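Local coordinates for protein 4-hydroxy-tetrahydrodipicolinate synthase (Thermotoga maritima, PDB 1O5K) that probably catalyses the condensation of pyruvate with the semialdehyde of L-aspartate to 4-hydroxy-tetrahydrodipicolinate, a step of lysine biosynthesis, and forms a Schiff base with pyruvate, at residues A159-I162 against A163-K167. Sequence-based numbering, arbitrary orientation.
Sequences AARI and AADLK
Arg161 sends CG trans to its own nitrogen (chi1 -176°) and stays extended as far as NE, whereas Asp165, one turn later, turns its carboxylate to the backbone-nitrogen side (chi1 -63°); these torsions bring the two side chains to an oblique crossing, with OD2 of Asp165 3.9 Å from CG of Arg161. They do not form a salt bridge: NE of Arg161 lies 4.2 Å from OD2 of Asp165, and the guanidinium and carboxylate planes stand 83° apart. A water joins them instead, accepting from Arg161 NE at 2.8 Å, in the guanidinium plane, and donating to Asp165 OD2 at 2.6 Å. Glu124 pairs with Arg161 NH1, Tyr127 OH hydrogen-bonds to Asp165 OD2, and the Tyr127 ring makes a cation-pi contact with Arg161, so both charged groups are tied to the same neighbouring helix.

Beneath this polar pair runs alpha-helical i to i+4 bonding. Within this run of residues the bond Ala163 N to Ala159 O is almost straight, and the pattern continues to the final turn, where Leu166 N reaches Ile162 O at 2.9 Å. That carbonyl also receives a weak second bond from Asp165 N at 3.3 Å. Leu166 is the first residue to leave helical phi/psi, and Lys167 NZ bends back to the carbonyl O of Ala164 at 2.8 Å, giving an acceptor near the helix C-terminus a side-chain donor.

On the buried side, Ile162 CG2 meets Leu166 CD1 at 3.9 Å, an apolar contact across one turn. Both residues pack on Tyr130 of helix 123-134, while Ala159, Ala160 and Ala164 lie against helix 179-192. Helix 156-165 of this TIM-barrel enzyme is thus set between those two helices, and its C-terminal end leads into strand 169-171.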
ATOM      1  N   ALA A 159      -1.960  10.894  19.930  1.00 26.82           N
ATOM      2  CA  ALA A 159      -2.227  12.344  19.952  1.00 22.52           C
ATOM      3  C   ALA A 159      -3.144  12.755  21.100  1.00 23.09           C
ATOM      4  O   ALA A 159      -2.943  13.803  21.691  1.00 24.99           O
ATOM      5  CB  ALA A 159      -2.842  12.826  18.623  1.00 25.74           C
ATOM      6  N   ALA A 160      -4.141  11.935  21.409  1.00 22.27           N
ATOM      7  CA  ALA A 160      -5.097  12.248  22.481  1.00 22.52           C
ATOM      8  C   ALA A 160      -4.382  12.190  23.805  1.00 22.66           C
ATOM      9  O   ALA A 160      -4.720  12.911  24.750  1.00 22.71           O
ATOM     10  CB  ALA A 160      -6.268  11.253  22.502  1.00 23.63           C
ATOM     11  N   ARG A 161      -3.431  11.272  23.928  1.00 25.28           N
ATOM     12  CA  ARG A 161      -2.713  11.135  25.215  1.00 23.18           C
ATOM     13  C   ARG A 161      -1.839  12.389  25.454  1.00 23.27           C
ATOM     14  O   ARG A 161      -1.775  12.976  26.548  1.00 23.01           O
ATOM     15  CB  ARG A 161      -1.857   9.890  25.112  1.00 27.14           C
ATOM     16  CG  ARG A 161      -1.162   9.544  26.316  1.00 34.63           C
ATOM     17  CD  ARG A 161      -0.340   8.285  26.132  1.00 37.43           C
ATOM     18  NE  ARG A 161       0.284   8.011  27.403  1.00 31.29           N
ATOM     19  CZ  ARG A 161       1.414   7.360  27.567  1.00 33.86           C
ATOM     20  NH1 ARG A 161       2.044   6.838  26.522  1.00 30.73           N
ATOM     21  NH2 ARG A 161       1.880   7.199  28.801  1.00 36.53           N
ATOM     22  N   ILE A 162      -1.183  12.811  24.390  1.00 19.58           N
ATOM     23  CA  ILE A 162      -0.438  14.083  24.381  1.00 22.80           C
ATOM     24  C   ILE A 162      -1.302  15.305  24.722  1.00 24.13           C
ATOM     25  O   ILE A 162      -0.934  16.105  25.586  1.00 25.37           O
ATOM     26  CB  ILE A 162       0.270  14.254  23.006  1.00 22.45           C
ATOM     27  CG1 ILE A 162       1.440  13.252  22.894  1.00 24.22           C
ATOM     28  CG2 ILE A 162       0.760  15.706  22.791  1.00 24.71           C
ATOM     29  CD1 ILE A 162       1.929  13.095  21.499  1.00 29.10           C
ATOM     30  N   ALA A 163      -2.445  15.449  24.038  1.00 22.73           N
ATOM     31  CA  ALA A 163      -3.481  16.439  24.407  1.00 23.06           C
ATOM     32  C   ALA A 163      -3.855  16.408  25.880  1.00 24.66           C
ATOM     33  O   ALA A 163      -3.893  17.442  26.546  1.00 23.56           O
ATOM     34  CB  ALA A 163      -4.727  16.225  23.556  1.00 23.81           C
ATOM     35  N   ALA A 164      -4.166  15.219  26.390  1.00 21.50           N
ATOM     36  CA  ALA A 164      -4.599  15.074  27.759  1.00 23.28           C
ATOM     37  C   ALA A 164      -3.530  15.502  28.716  1.00 26.08           C
ATOM     38  O   ALA A 164      -3.828  16.106  29.745  1.00 26.98           O
ATOM     39  CB  ALA A 164      -4.969  13.631  28.055  1.00 26.18           C
ATOM     40  N   ASP A 165      -2.272  15.149  28.417  1.00 24.02           N
ATOM     41  CA  ASP A 165      -1.209  15.233  29.449  1.00 22.50           C
ATOM     42  C   ASP A 165      -0.307  16.469  29.369  1.00 23.37           C
ATOM     43  O   ASP A 165       0.253  16.886  30.373  1.00 24.19           O
ATOM     44  CB  ASP A 165      -0.292  13.991  29.418  1.00 22.26           C
ATOM     45  CG  ASP A 165      -1.014  12.701  29.741  1.00 24.43           C
ATOM     46  OD1 ASP A 165      -2.186  12.736  30.188  1.00 29.81           O
ATOM     47  OD2 ASP A 165      -0.477  11.588  29.552  1.00 25.04           O
ATOM     48  N   LEU A 166      -0.098  17.024  28.188  1.00 20.60           N
ATOM     49  CA  LEU A 166       0.986  18.006  27.990  1.00 18.97           C
ATOM     50  C   LEU A 166       0.362  19.341  27.682  1.00 23.85           C
ATOM     51  O   LEU A 166      -0.044  19.594  26.562  1.00 25.78           O
ATOM     52  CB  LEU A 166       1.911  17.528  26.875  1.00 21.68           C
ATOM     53  CG  LEU A 166       2.400  16.076  27.015  1.00 24.45           C
ATOM     54  CD1 LEU A 166       3.265  15.739  25.780  1.00 29.51           C
ATOM     55  CD2 LEU A 166       3.130  15.850  28.362  1.00 25.43           C
ATOM     56  N   LYS A 167       0.267  20.204  28.684  1.00 22.79           N
ATOM     57  CA  LYS A 167      -0.618  21.382  28.605  1.00 25.62           C
ATOM     58  C   LYS A 167      -0.157  22.407  27.581  1.00 25.59           C
ATOM     59  O   LYS A 167      -0.953  23.140  26.985  1.00 28.62           O
ATOM     60  CB  LYS A 167      -0.773  22.023  29.983  1.00 28.39           C
ATOM     61  CG  LYS A 167      -1.461  21.124  31.029  1.00 39.81           C
ATOM     62  CD  LYS A 167      -2.593  20.223  30.477  1.00 48.42           C
ATOM     63  CE  LYS A 167      -3.015  19.193  31.525  1.00 47.81           C
ATOM     64  NZ  LYS A 167      -4.276  18.523  31.112  1.00 49.58           N
TER
HETATM   65  O   HOH W   1      -1.083   9.068  29.590  1.00 32.65           O